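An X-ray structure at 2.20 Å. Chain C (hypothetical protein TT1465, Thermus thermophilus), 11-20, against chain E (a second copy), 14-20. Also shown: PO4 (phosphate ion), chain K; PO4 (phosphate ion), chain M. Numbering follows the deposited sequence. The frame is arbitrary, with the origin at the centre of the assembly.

Chain C 11-20: HHEDSWRLFR
Chain E, residues 14-20: DSWRLFR

How do the two backbones meet, and what does the chain E stretch offer first? Chain C makes a type I beta turn from His C11 to Asp C14, closed by Asp C14 N to His C11 O at 3.1 Å, then takes helical phi/psi values through Ser C15, Trp C16 and Arg C17. Chain E is helical from Ser E15 on, and the nearest CA atoms, of Glu C13 and Trp E16, are 5.1 Å apart. Asp E14, just before the helix, has chi1 at m and its side chain makes no capping bond; its OD2 instead receives a weak hydrogen bond, part of a salt bridge, from Arg E17 NH2 at 3.0 Å. Ser E15 (m) points toward chain C, and its OG accepts the hydrogen bond from Trp C16 NE1 at 3.0 Å and 151°. The indole of Trp C16 (chi1 m, chi2 105°) thus meets a polar partner at its edge.

What does Trp E16 do with one face and its edge? With chi1 at p (68°) and chi2 at 96°, it lays one face over Glu C13, whose CB lies 3.9 Å from the centroid of the six-membered ring, 21° off the normal, in a CH-pi contact. Against the same face, the ring of His C12 (chi1 p, chi2 -86°) turns its edge to the five-membered ring in an offset edge-to-face pair, centroids 5.1 Å apart and planes at 85°. At the backbone end of the residue, Ser C15 OG packs 3.2 Å from Trp E16 CA.

How does a phosphate join the chains at this point? Trp E16 NE1 donates to O3 of the chain M phosphate at 2.6 Å, and His C12 NE2 donates to the same O3 at 3.2 Å, so one oxygen bridges the two chains. Arg E17, its CB directed away from chain C but its end returning nearer, adds NH1 to O2 of this phosphate at 3.1 Å. The other ring nitrogen of His C12, ND1, donates to O2 of the chain K phosphate at 2.6 Å, so the imidazole spans two ions.

Which further aromatic contacts does the helix make? One turn on from Ser E15, with Phe E19 N bonded to Ser E15 O at 2.9 Å, Phe E19 (chi1 m, chi2 -85°) points toward chain C. Its edge meets the face of Trp C16, planes at 89° and centroids 4.7 Å apart, with Phe E19 CE2 3.5 Å from Trp C16 CE2. Phe E19 CD2 reaches Ser C15 CB at 3.2 Å, and Phe E19 CE1 lies 3.6 Å from CE2 of Phe C19 (m).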

# COMPACT_ATOMS: atom_id res chain seq x y z
N HIS C 11 -13.29 -8.12 -1.11
CA HIS C 11 -12.91 -9.12 -0.12
C HIS C 11 -11.75 -8.59 0.72
O HIS C 11 -10.83 -7.95 0.20
CB HIS C 11 -12.53 -10.42 -0.84
CG HIS C 11 -13.59 -10.93 -1.76
ND1 HIS C 11 -14.80 -11.40 -1.30
CD2 HIS C 11 -13.65 -10.99 -3.11
CE1 HIS C 11 -15.56 -11.73 -2.33
NE2 HIS C 11 -14.89 -11.49 -3.44
N HIS C 12 -11.78 -8.84 2.02
CA HIS C 12 -10.72 -8.33 2.86
C HIS C 12 -9.35 -8.90 2.49
O HIS C 12 -8.33 -8.23 2.66
CB HIS C 12 -11.05 -8.56 4.36
CG HIS C 12 -10.70 -9.92 4.88
ND1 HIS C 12 -11.54 -11.01 4.77
CD2 HIS C 12 -9.60 -10.37 5.53
CE1 HIS C 12 -10.98 -12.06 5.34
NE2 HIS C 12 -9.80 -11.70 5.81
N GLU C 13 -9.32 -10.09 1.90
CA GLU C 13 -8.03 -10.69 1.54
C GLU C 13 -7.38 -10.09 0.30
O GLU C 13 -6.16 -10.20 0.11
CB GLU C 13 -8.19 -12.21 1.32
CG GLU C 13 -8.82 -12.97 2.48
CD GLU C 13 -10.33 -13.07 2.36
OE1 GLU C 13 -10.98 -12.05 1.99
OE2 GLU C 13 -10.87 -14.16 2.63
N ASP C 14 -8.18 -9.44 -0.55
CA ASP C 14 -7.67 -8.88 -1.79
C ASP C 14 -7.22 -7.42 -1.72
O ASP C 14 -7.74 -6.56 -2.45
CB ASP C 14 -8.72 -9.04 -2.89
CG ASP C 14 -8.13 -8.99 -4.28
OD1 ASP C 14 -8.92 -9.08 -5.24
OD2 ASP C 14 -6.87 -8.87 -4.39
N SER C 15 -6.23 -7.17 -0.87
CA SER C 15 -5.68 -5.83 -0.64
C SER C 15 -5.11 -5.12 -1.86
O SER C 15 -5.32 -3.93 -2.05
CB SER C 15 -4.58 -5.89 0.43
OG SER C 15 -5.05 -6.42 1.65
N TRP C 16 -4.36 -5.85 -2.69
CA TRP C 16 -3.74 -5.22 -3.85
C TRP C 16 -4.74 -4.60 -4.82
O TRP C 16 -4.44 -3.59 -5.46
CB TRP C 16 -2.84 -6.22 -4.59
CG TRP C 16 -1.64 -6.66 -3.80
CD1 TRP C 16 -1.46 -7.86 -3.19
CD2 TRP C 16 -0.45 -5.90 -3.53
NE1 TRP C 16 -0.23 -7.90 -2.55
CE2 TRP C 16 0.41 -6.71 -2.75
CE3 TRP C 16 -0.02 -4.61 -3.88
CZ2 TRP C 16 1.66 -6.28 -2.31
CZ3 TRP C 16 1.23 -4.17 -3.45
CH2 TRP C 16 2.06 -5.01 -2.67
N ARG C 17 -5.93 -5.19 -4.91
CA ARG C 17 -6.95 -4.68 -5.82
C ARG C 17 -7.38 -3.26 -5.43
O ARG C 17 -7.98 -2.55 -6.22
CB ARG C 17 -8.15 -5.63 -5.85
CG ARG C 17 -9.28 -5.20 -6.77
CD ARG C 17 -10.43 -6.20 -6.76
NE ARG C 17 -10.10 -7.44 -7.46
CZ ARG C 17 -10.29 -7.65 -8.76
NH1 ARG C 17 -10.81 -6.70 -9.52
NH2 ARG C 17 -9.93 -8.81 -9.30
N LEU C 18 -7.04 -2.86 -4.21
CA LEU C 18 -7.37 -1.53 -3.71
C LEU C 18 -6.61 -0.44 -4.45
O LEU C 18 -7.07 0.71 -4.52
CB LEU C 18 -7.06 -1.44 -2.21
CG LEU C 18 -8.18 -1.70 -1.19
CD1 LEU C 18 -9.20 -2.70 -1.73
CD2 LEU C 18 -7.57 -2.18 0.12
N PHE C 19 -5.45 -0.77 -5.00
CA PHE C 19 -4.66 0.22 -5.71
C PHE C 19 -5.32 0.66 -7.00
O PHE C 19 -5.02 1.72 -7.55
CB PHE C 19 -3.25 -0.30 -5.95
CG PHE C 19 -2.38 -0.18 -4.75
CD1 PHE C 19 -1.87 1.06 -4.37
CD2 PHE C 19 -2.11 -1.29 -3.96
CE1 PHE C 19 -1.10 1.18 -3.22
CE2 PHE C 19 -1.35 -1.16 -2.80
CZ PHE C 19 -0.85 0.08 -2.44
N ARG C 20 -6.25 -0.14 -7.48
CA ARG C 20 -6.98 0.23 -8.68
C ARG C 20 -7.87 1.41 -8.31
O ARG C 20 -8.04 2.33 -9.08
CB ARG C 20 -7.79 -0.96 -9.17
CG ARG C 20 -6.89 -2.11 -9.53
CD ARG C 20 -7.10 -2.50 -10.96
NE ARG C 20 -8.19 -3.45 -11.05
CZ ARG C 20 -8.92 -3.65 -12.14
NH1 ARG C 20 -8.68 -2.95 -13.24
NH2 ARG C 20 -9.87 -4.57 -12.13
N ASP E 14 0.24 -14.12 2.48
CA ASP E 14 -1.03 -13.49 2.86
C ASP E 14 -0.89 -11.97 2.91
O ASP E 14 -0.82 -11.36 3.98
CB ASP E 14 -1.49 -13.99 4.23
CG ASP E 14 -1.67 -15.50 4.26
OD1 ASP E 14 -1.98 -16.09 3.20
OD2 ASP E 14 -1.53 -16.09 5.35
N SER E 15 -0.86 -11.35 1.73
CA SER E 15 -0.69 -9.91 1.63
C SER E 15 -1.58 -9.07 2.54
O SER E 15 -1.12 -8.07 3.09
CB SER E 15 -0.88 -9.46 0.18
OG SER E 15 -0.12 -10.26 -0.71
N TRP E 16 -2.84 -9.46 2.70
CA TRP E 16 -3.77 -8.67 3.51
C TRP E 16 -3.34 -8.46 4.95
O TRP E 16 -3.62 -7.41 5.55
CB TRP E 16 -5.18 -9.29 3.45
CG TRP E 16 -5.35 -10.63 4.13
CD1 TRP E 16 -5.81 -10.86 5.40
CD2 TRP E 16 -5.11 -11.92 3.55
NE1 TRP E 16 -5.87 -12.22 5.65
CE2 TRP E 16 -5.44 -12.89 4.53
CE3 TRP E 16 -4.64 -12.35 2.30
CZ2 TRP E 16 -5.32 -14.26 4.29
CZ3 TRP E 16 -4.52 -13.71 2.06
CH2 TRP E 16 -4.86 -14.65 3.06
N ARG E 17 -2.66 -9.44 5.52
CA ARG E 17 -2.19 -9.33 6.89
C ARG E 17 -1.07 -8.29 6.91
O ARG E 17 -0.92 -7.52 7.87
CB ARG E 17 -1.69 -10.69 7.40
CG ARG E 17 -2.31 -11.10 8.72
CD ARG E 17 -3.49 -12.05 8.58
NE ARG E 17 -3.04 -13.39 8.22
CZ ARG E 17 -3.82 -14.46 8.15
NH1 ARG E 17 -5.12 -14.38 8.41
NH2 ARG E 17 -3.31 -15.63 7.78
N LEU E 18 -0.28 -8.25 5.84
CA LEU E 18 0.79 -7.27 5.72
C LEU E 18 0.20 -5.86 5.51
O LEU E 18 0.76 -4.87 5.99
CB LEU E 18 1.73 -7.66 4.58
CG LEU E 18 2.58 -8.91 4.85
CD1 LEU E 18 3.53 -9.15 3.68
CD2 LEU E 18 3.38 -8.73 6.12
N PHE E 19 -0.94 -5.76 4.82
CA PHE E 19 -1.54 -4.44 4.61
C PHE E 19 -2.16 -3.92 5.90
O PHE E 19 -2.32 -2.71 6.06
CB PHE E 19 -2.57 -4.46 3.48
CG PHE E 19 -1.97 -4.27 2.12
CD1 PHE E 19 -1.73 -2.99 1.63
CD2 PHE E 19 -1.56 -5.36 1.38
CE1 PHE E 19 -1.09 -2.81 0.41
CE2 PHE E 19 -0.91 -5.19 0.15
CZ PHE E 19 -0.68 -3.91 -0.33
N ARG E 20 -2.52 -4.82 6.81
CA ARG E 20 -3.07 -4.37 8.08
C ARG E 20 -1.93 -3.68 8.87
O ARG E 20 -2.16 -2.69 9.57
CB ARG E 20 -3.62 -5.55 8.88
CG ARG E 20 -4.01 -5.21 10.30
CD ARG E 20 -5.11 -4.17 10.36
NE ARG E 20 -5.31 -3.70 11.74
CZ ARG E 20 -6.50 -3.60 12.33
NH1 ARG E 20 -7.61 -3.94 11.69
NH2 ARG E 20 -6.57 -3.14 13.57
P PO4 K . -14.64 -11.73 2.47
O1 PO4 K . -15.14 -10.88 1.37
O2 PO4 K . -13.74 -10.94 3.35
O3 PO4 K . -13.90 -12.89 1.90
O4 PO4 K . -15.79 -12.23 3.27
P PO4 M . -7.49 -11.72 8.79
O1 PO4 M . -7.49 -10.35 8.20
O2 PO4 M . -6.31 -11.86 9.69
O3 PO4 M . -7.42 -12.73 7.70
O4 PO4 M . -8.73 -11.93 9.56